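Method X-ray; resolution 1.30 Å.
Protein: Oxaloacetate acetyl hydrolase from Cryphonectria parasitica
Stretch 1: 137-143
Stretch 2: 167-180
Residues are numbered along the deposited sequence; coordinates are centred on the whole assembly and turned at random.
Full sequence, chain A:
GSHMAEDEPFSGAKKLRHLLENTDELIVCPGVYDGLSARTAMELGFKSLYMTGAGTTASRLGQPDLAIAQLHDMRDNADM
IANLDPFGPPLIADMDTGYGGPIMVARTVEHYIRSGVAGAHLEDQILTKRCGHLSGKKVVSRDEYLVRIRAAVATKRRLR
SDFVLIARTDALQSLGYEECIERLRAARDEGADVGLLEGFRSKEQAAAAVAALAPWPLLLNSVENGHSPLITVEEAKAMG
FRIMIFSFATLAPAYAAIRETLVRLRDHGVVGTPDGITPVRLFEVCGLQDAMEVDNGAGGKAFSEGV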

ATOM      1  N   LYS A 137      -0.684 -31.093   8.526  1.00 42.90           N
ATOM      2  CA  LYS A 137      -0.422 -29.820   9.203  1.00 41.79           C
ATOM      3  C   LYS A 137       0.751 -29.948  10.175  1.00 39.50           C
ATOM      4  O   LYS A 137       0.656 -30.590  11.219  1.00 40.73           O
ATOM      5  CB  LYS A 137      -1.671 -29.325   9.899  1.00 42.33           C
ATOM      6  CG  LYS A 137      -1.595 -27.859  10.211  1.00 42.14           C
ATOM      7  CD  LYS A 137      -2.969 -27.233  10.303  1.00 41.70           C
ATOM      8  CE  LYS A 137      -3.779 -27.838  11.433  1.00 41.94           C
ATOM      9  NZ  LYS A 137      -4.992 -27.033  11.751  1.00 41.96           N
ATOM     10  N   LYS A 138       1.835 -29.264   9.826  1.00 36.16           N
ATOM     11  CA  LYS A 138       3.077 -29.283  10.588  1.00 33.11           C
ATOM     12  C   LYS A 138       3.275 -28.150  11.548  1.00 30.55           C
ATOM     13  O   LYS A 138       2.984 -27.011  11.223  1.00 31.04           O
ATOM     14  CB  LYS A 138       4.229 -29.187   9.597  1.00 34.63           C
ATOM     15  CG  LYS A 138       5.405 -30.072   9.913  1.00 39.23           C
ATOM     16  CD  LYS A 138       5.056 -31.525   9.658  1.00 42.49           C
ATOM     17  CE  LYS A 138       6.300 -32.382   9.483  1.00 44.97           C
ATOM     18  NZ  LYS A 138       7.203 -32.370  10.678  1.00 45.70           N
ATOM     19  N   VAL A 139       3.813 -28.464  12.721  1.00 25.83           N
ATOM     20  CA  VAL A 139       4.057 -27.425  13.716  1.00 23.14           C
ATOM     21  C   VAL A 139       5.527 -27.389  14.103  1.00 23.18           C
ATOM     22  O   VAL A 139       6.260 -28.367  13.945  1.00 27.01           O
ATOM     23  CB  VAL A 139       3.226 -27.616  14.992  1.00 21.44           C
ATOM     24  CG1 VAL A 139       1.760 -27.468  14.696  1.00 22.12           C
ATOM     25  CG2 VAL A 139       3.546 -28.936  15.678  1.00 21.57           C
ATOM     26  N   VAL A 140       5.943 -26.241  14.630  1.00 19.90           N
ATOM     27  CA  VAL A 140       7.318 -26.058  15.053  1.00 19.46           C
ATOM     28  C   VAL A 140       7.447 -26.667  16.440  1.00 18.82           C
ATOM     29  O   VAL A 140       6.469 -27.118  17.031  1.00 21.05           O
ATOM     30  CB  VAL A 140       7.725 -24.561  15.101  1.00 19.01           C
ATOM     31  CG1 VAL A 140       7.659 -23.930  13.709  1.00 20.00           C
ATOM     32  CG2 VAL A 140       6.858 -23.784  16.099  1.00 16.76           C
ATOM     33  N   SER A 141       8.670 -26.732  16.946  1.00 18.18           N
ATOM     34  CA  SER A 141       8.880 -27.280  18.265  1.00 18.81           C
ATOM     35  C   SER A 141       8.217 -26.398  19.334  1.00 18.62           C
ATOM     36  O   SER A 141       7.923 -25.226  19.108  1.00 17.81           O
ATOM     37  CB  SER A 141      10.370 -27.373  18.547  1.00 19.47           C
ATOM     38  OG  SER A 141      10.917 -26.093  18.712  1.00 20.65           O
ATOM     39  N   ARG A 142       8.021 -26.951  20.520  1.00 20.72           N
ATOM     40  CA  ARG A 142       7.404 -26.207  21.588  1.00 19.79           C
ATOM     41  C   ARG A 142       8.234 -24.955  21.888  1.00 18.58           C
ATOM     42  O   ARG A 142       7.705 -23.838  22.020  1.00 17.92           O
ATOM     43  CB  ARG A 142       7.261 -27.076  22.827  1.00 23.05           C
ATOM     44  CG  ARG A 142       6.411 -26.403  23.857  1.00 26.44           C
ATOM     45  CD  ARG A 142       6.208 -27.232  25.101  1.00 29.67           C
ATOM     46  NE  ARG A 142       5.628 -28.548  24.873  1.00 30.30           N
ATOM     47  CZ  ARG A 142       5.572 -29.477  25.822  1.00 35.12           C
ATOM     48  NH1 ARG A 142       6.059 -29.207  27.023  1.00 37.05           N
ATOM     49  NH2 ARG A 142       5.052 -30.669  25.582  1.00 35.01           N
ATOM     50  N   ASP A 143       9.547 -25.119  21.968  1.00 17.99           N
ATOM     51  CA  ASP A 143      10.413 -23.976  22.251  1.00 17.70           C
ATOM     52  C   ASP A 143      10.321 -22.900  21.150  1.00 17.21           C
ATOM     53  O   ASP A 143      10.298 -21.722  21.446  1.00 17.18           O
ATOM     54  CB  ASP A 143      11.847 -24.445  22.397  1.00 21.53           C
ATOM     55  CG  ASP A 143      12.174 -24.957  23.809  1.00 31.15           C
ATOM     56  OD1 ASP A 143      13.246 -25.580  23.937  1.00 34.54           O
ATOM     57  OD2 ASP A 143      11.392 -24.751  24.776  1.00 34.75           O
ATOM     58  N   ALA A 167      -3.193 -17.574  22.025  1.00 10.07           N
ATOM     59  CA  ALA A 167      -2.217 -18.578  21.653  1.00 10.91           C
ATOM     60  C   ALA A 167      -2.933 -19.723  20.977  1.00 11.33           C
ATOM     61  O   ALA A 167      -3.700 -20.431  21.617  1.00 12.66           O
ATOM     62  CB  ALA A 167      -1.452 -19.095  22.877  1.00 10.71           C
ATOM     63  N   ARG A 168      -2.662 -19.906  19.699  1.00 12.07           N
ATOM     64  CA  ARG A 168      -3.262 -20.984  18.915  1.00 13.43           C
ATOM     65  C   ARG A 168      -2.273 -22.120  18.689  1.00 13.67           C
ATOM     66  O   ARG A 168      -1.098 -21.871  18.420  1.00 14.98           O
ATOM     67  CB  ARG A 168      -3.678 -20.450  17.529  1.00 12.18           C
ATOM     68  CG  ARG A 168      -4.011 -21.540  16.506  1.00 13.72           C
ATOM     69  CD  ARG A 168      -4.606 -20.944  15.263  1.00 14.57           C
ATOM     70  NE  ARG A 168      -4.490 -21.874  14.159  1.00 15.95           N
ATOM     71  CZ  ARG A 168      -5.103 -21.721  12.995  1.00 17.67           C
ATOM     72  NH1 ARG A 168      -5.923 -20.702  12.804  1.00 18.84           N
ATOM     73  NH2 ARG A 168      -4.917 -22.601  12.026  1.00 20.18           N
ATOM     74  N   THR A 169      -2.768 -23.352  18.816  1.00 14.33           N
ATOM     75  CA  THR A 169      -1.956 -24.516  18.560  1.00 15.46           C
ATOM     76  C   THR A 169      -2.696 -25.348  17.518  1.00 17.34           C
ATOM     77  O   THR A 169      -3.890 -25.643  17.636  1.00 19.29           O
ATOM     78  CB  THR A 169      -1.566 -25.390  19.778  1.00 16.76           C
ATOM     79  OG1 THR A 169      -0.793 -26.506  19.315  1.00 18.63           O
ATOM     80  CG2 THR A 169      -2.728 -25.904  20.523  1.00 16.20           C
ATOM     81  N   ASP A 170      -1.927 -25.726  16.519  1.00 18.19           N
ATOM     82  CA  ASP A 170      -2.375 -26.547  15.413  1.00 17.91           C
ATOM     83  C   ASP A 170      -1.755 -27.940  15.551  1.00 19.34           C
ATOM     84  O   ASP A 170      -1.734 -28.699  14.595  1.00 22.61           O
ATOM     85  CB  ASP A 170      -1.874 -25.932  14.117  1.00 17.87           C
ATOM     86  CG  ASP A 170      -2.703 -24.759  13.687  1.00 21.97           C
ATOM     87  OD1 ASP A 170      -3.834 -24.999  13.242  1.00 23.84           O
ATOM     88  OD2 ASP A 170      -2.237 -23.612  13.793  1.00 21.46           O
ATOM     89  N   ALA A 171      -1.285 -28.282  16.749  1.00 18.46           N
ATOM     90  CA  ALA A 171      -0.649 -29.578  16.989  1.00 19.05           C
ATOM     91  C   ALA A 171      -1.540 -30.817  17.156  1.00 21.83           C
ATOM     92  O   ALA A 171      -1.016 -31.928  17.201  1.00 23.66           O
ATOM     93  CB  ALA A 171       0.246 -29.474  18.236  1.00 18.83           C
ATOM     94  N   LEU A 172      -2.854 -30.669  17.251  1.00 21.46           N
ATOM     95  CA  LEU A 172      -3.707 -31.845  17.442  1.00 23.22           C
ATOM     96  C   LEU A 172      -3.527 -33.007  16.483  1.00 25.44           C
ATOM     97  O   LEU A 172      -3.350 -34.139  16.913  1.00 27.37           O
ATOM     98  CB  LEU A 172      -5.179 -31.448  17.486  1.00 24.99           C
ATOM     99  CG  LEU A 172      -6.145 -32.553  17.912  1.00 26.96           C
ATOM    100  CD1 LEU A 172      -5.975 -32.930  19.377  1.00 27.83           C
ATOM    101  CD2 LEU A 172      -7.563 -32.102  17.657  1.00 27.31           C
ATOM    102  N   GLN A 173      -3.545 -32.715  15.194  1.00 27.37           N
ATOM    103  CA  GLN A 173      -3.409 -33.741  14.169  1.00 32.20           C
ATOM    104  C   GLN A 173      -2.105 -34.524  14.213  1.00 33.08           C
ATOM    105  O   GLN A 173      -2.106 -35.756  14.257  1.00 36.34           O
ATOM    106  CB  GLN A 173      -3.542 -33.056  12.808  1.00 36.39           C
ATOM    107  CG  GLN A 173      -3.649 -33.956  11.592  1.00 40.91           C
ATOM    108  CD  GLN A 173      -3.876 -33.142  10.328  1.00 45.94           C
ATOM    109  OE1 GLN A 173      -3.852 -33.673   9.220  1.00 49.49           O
ATOM    110  NE2 GLN A 173      -4.083 -31.830  10.494  1.00 46.53           N
ATOM    111  N   SER A 174      -0.988 -33.811  14.217  1.00 31.54           N
ATOM    112  CA  SER A 174       0.305 -34.463  14.233  1.00 30.91           C
ATOM    113  C   SER A 174       0.904 -34.897  15.558  1.00 33.38           C
ATOM    114  O   SER A 174       1.673 -35.869  15.581  1.00 35.22           O
ATOM    115  CB  SER A 174       1.316 -33.571  13.526  1.00 28.34           C
ATOM    116  OG  SER A 174       1.595 -32.410  14.294  1.00 29.25           O
ATOM    117  N   LEU A 175       0.523 -34.238  16.645  1.00 30.80           N
ATOM    118  CA  LEU A 175       1.061 -34.552  17.963  1.00 28.12           C
ATOM    119  C   LEU A 175       0.078 -34.990  19.022  1.00 29.48           C
ATOM    120  O   LEU A 175       0.487 -35.557  20.036  1.00 32.83           O
ATOM    121  CB  LEU A 175       1.849 -33.344  18.472  1.00 27.42           C
ATOM    122  CG  LEU A 175       3.003 -32.975  17.540  1.00 27.27           C
ATOM    123  CD1 LEU A 175       3.810 -31.766  18.052  1.00 27.02           C
ATOM    124  CD2 LEU A 175       3.910 -34.189  17.352  1.00 30.49           C
ATOM    125  N   GLY A 176      -1.201 -34.732  18.811  1.00 28.93           N
ATOM    126  CA  GLY A 176      -2.209 -35.137  19.765  1.00 27.69           C
ATOM    127  C   GLY A 176      -2.688 -34.121  20.765  1.00 28.46           C
ATOM    128  O   GLY A 176      -2.136 -33.025  20.916  1.00 29.36           O
ATOM    129  N   TYR A 177      -3.723 -34.526  21.478  1.00 28.65           N
ATOM    130  CA  TYR A 177      -4.357 -33.701  22.483  1.00 27.18           C
ATOM    131  C   TYR A 177      -3.458 -33.282  23.637  1.00 27.82           C
ATOM    132  O   TYR A 177      -3.370 -32.095  23.928  1.00 28.08           O
ATOM    133  CB  TYR A 177      -5.613 -34.403  22.950  1.00 28.13           C
ATOM    134  CG  TYR A 177      -6.389 -33.696  24.012  1.00 27.32           C
ATOM    135  CD1 TYR A 177      -6.197 -34.001  25.328  1.00 26.22           C
ATOM    136  CD2 TYR A 177      -7.316 -32.721  23.697  1.00 27.74           C
ATOM    137  CE1 TYR A 177      -6.904 -33.385  26.307  1.00 27.81           C
ATOM    138  CE2 TYR A 177      -8.046 -32.091  24.677  1.00 27.37           C
ATOM    139  CZ  TYR A 177      -7.816 -32.419  25.992  1.00 27.59           C
ATOM    140  OH  TYR A 177      -8.505 -31.822  27.015  1.00 28.66           O
ATOM    141  N   GLU A 178      -2.771 -34.224  24.269  1.00 27.65           N
ATOM    142  CA  GLU A 178      -1.892 -33.899  25.389  1.00 28.17           C
ATOM    143  C   GLU A 178      -0.889 -32.823  25.030  1.00 25.39           C
ATOM    144  O   GLU A 178      -0.673 -31.912  25.810  1.00 25.50           O
ATOM    145  CB  GLU A 178      -1.129 -35.142  25.883  1.00 32.32           C
ATOM    146  CG  GLU A 178      -1.866 -36.036  26.844  1.00 39.66           C
ATOM    147  CD  GLU A 178      -0.961 -37.148  27.385  1.00 47.31           C
ATOM    148  OE1 GLU A 178       0.103 -36.829  27.984  1.00 48.35           O
ATOM    149  OE2 GLU A 178      -1.316 -38.339  27.203  1.00 51.30           O
ATOM    150  N   GLU A 179      -0.250 -32.953  23.869  1.00 23.05           N
ATOM    151  CA  GLU A 179       0.734 -31.979  23.410  1.00 22.99           C
ATOM    152  C   GLU A 179       0.080 -30.600  23.290  1.00 22.33           C
ATOM    153  O   GLU A 179       0.678 -29.608  23.682  1.00 23.94           O
ATOM    154  CB  GLU A 179       1.323 -32.396  22.071  1.00 24.69           C
ATOM    155  CG  GLU A 179       2.318 -31.429  21.468  1.00 26.48           C
ATOM    156  CD  GLU A 179       3.527 -31.197  22.340  1.00 32.01           C
ATOM    157  OE1 GLU A 179       4.171 -30.140  22.237  1.00 31.76           O
ATOM    158  OE2 GLU A 179       3.856 -32.090  23.129  1.00 35.25           O
ATOM    159  N   CYS A 180      -1.152 -30.549  22.783  1.00 20.80           N
ATOM    160  CA  CYS A 180      -1.850 -29.276  22.636  1.00 19.61           C
ATOM    161  C   CYS A 180      -2.039 -28.627  23.980  1.00 19.56           C
ATOM    162  O   CYS A 180      -1.781 -27.439  24.132  1.00 19.51           O
ATOM    163  CB  CYS A 180      -3.227 -29.458  22.002  1.00 19.73           C
ATOM    164  SG  CYS A 180      -3.167 -29.814  20.254  1.00 22.26           S
TER
HETATM  165  O   HOH W   1      -0.548 -30.887  13.522  1.00 30.19           O
HETATM  166  O   HOH W   2       4.079 -31.423  13.417  1.00 41.39           O

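The two stretches meet as an extended loop laid against the turn where a strand gives way to a helix. Register is set by V139 over A171, CA to CA 6.1 Å, and K137 over S174, CA to CA 6.9 Å; at R142 and E179 the backbones have parted to 9.0 Å between CA atoms. No direct backbone hydrogen bond joins the stretches. Side chains and two waters do the work, and 457 Å² is buried in all. Along the loop the side chains alternate: K137 and V139 point toward stretch 2, K138 and V140 away.

At one end, K137 reaches out so that NZ donates to D170 OD1 at 2.8 Å, a salt bridge. The same carboxylate is held within its own stretch by R168, whose NE donates to D170 OD2 at 2.9 Å and whose NH2 donates to D170 OD1 at 2.9 Å. D170 OD1 therefore serves two cations, which explains how K137 NZ can sit 4.4 Å from R168 NH2: the shared anion offsets the repulsion. K137 CB also rests against Q173 NE2 at 3.5 Å, a packing contact.

Water fills the gap where the backbones are too far apart to bond. Water 1 donates to K137 O at 2.6 Å and to D170 O at 2.7 Å, and accepts from S174 N at 3.0 Å, so one molecule satisfies two carbonyls and the S174 amide. Water 2 accepts from V139 N at 3.1 Å and is hydrogen-bonded to S174 OG at 2.8 Å, so the V139 amide is satisfied by water, which ties it to the S174 hydroxyl.

Between these polar links V139 supplies the apolar centre. V139 CG1 lies 3.6 Å from D170 C; both V139 methyls reach A171 CB, CG2 at 4.2 Å and CG1 at 4.3 Å, and V139 CG2 meets L175 CD1 at 3.7 Å. The valine thus packs over the turn, whose A171 N is already paired with T169 OG1 at 3.2 Å and whose A171 O accepts from L175 N at 2.8 Å.

The far end closes with a second salt bridge. R142 starts sideways, but its chain, t at chi1 and chi2 and m at chi3, carries the guanidinium to E179, across the wide backbone gap. R142 NH2 donates to E179 OE2 at 3.1 Å, in the edge-on geometry that suits a carboxylate; the bond from R142 NE to E179 OE1, at 3.4 Å, is weak. E179 OE1 has a further partner elsewhere in the structure. The rule is economical: charged pairs toward both ends, one valine between, and water for the backbone groups left over.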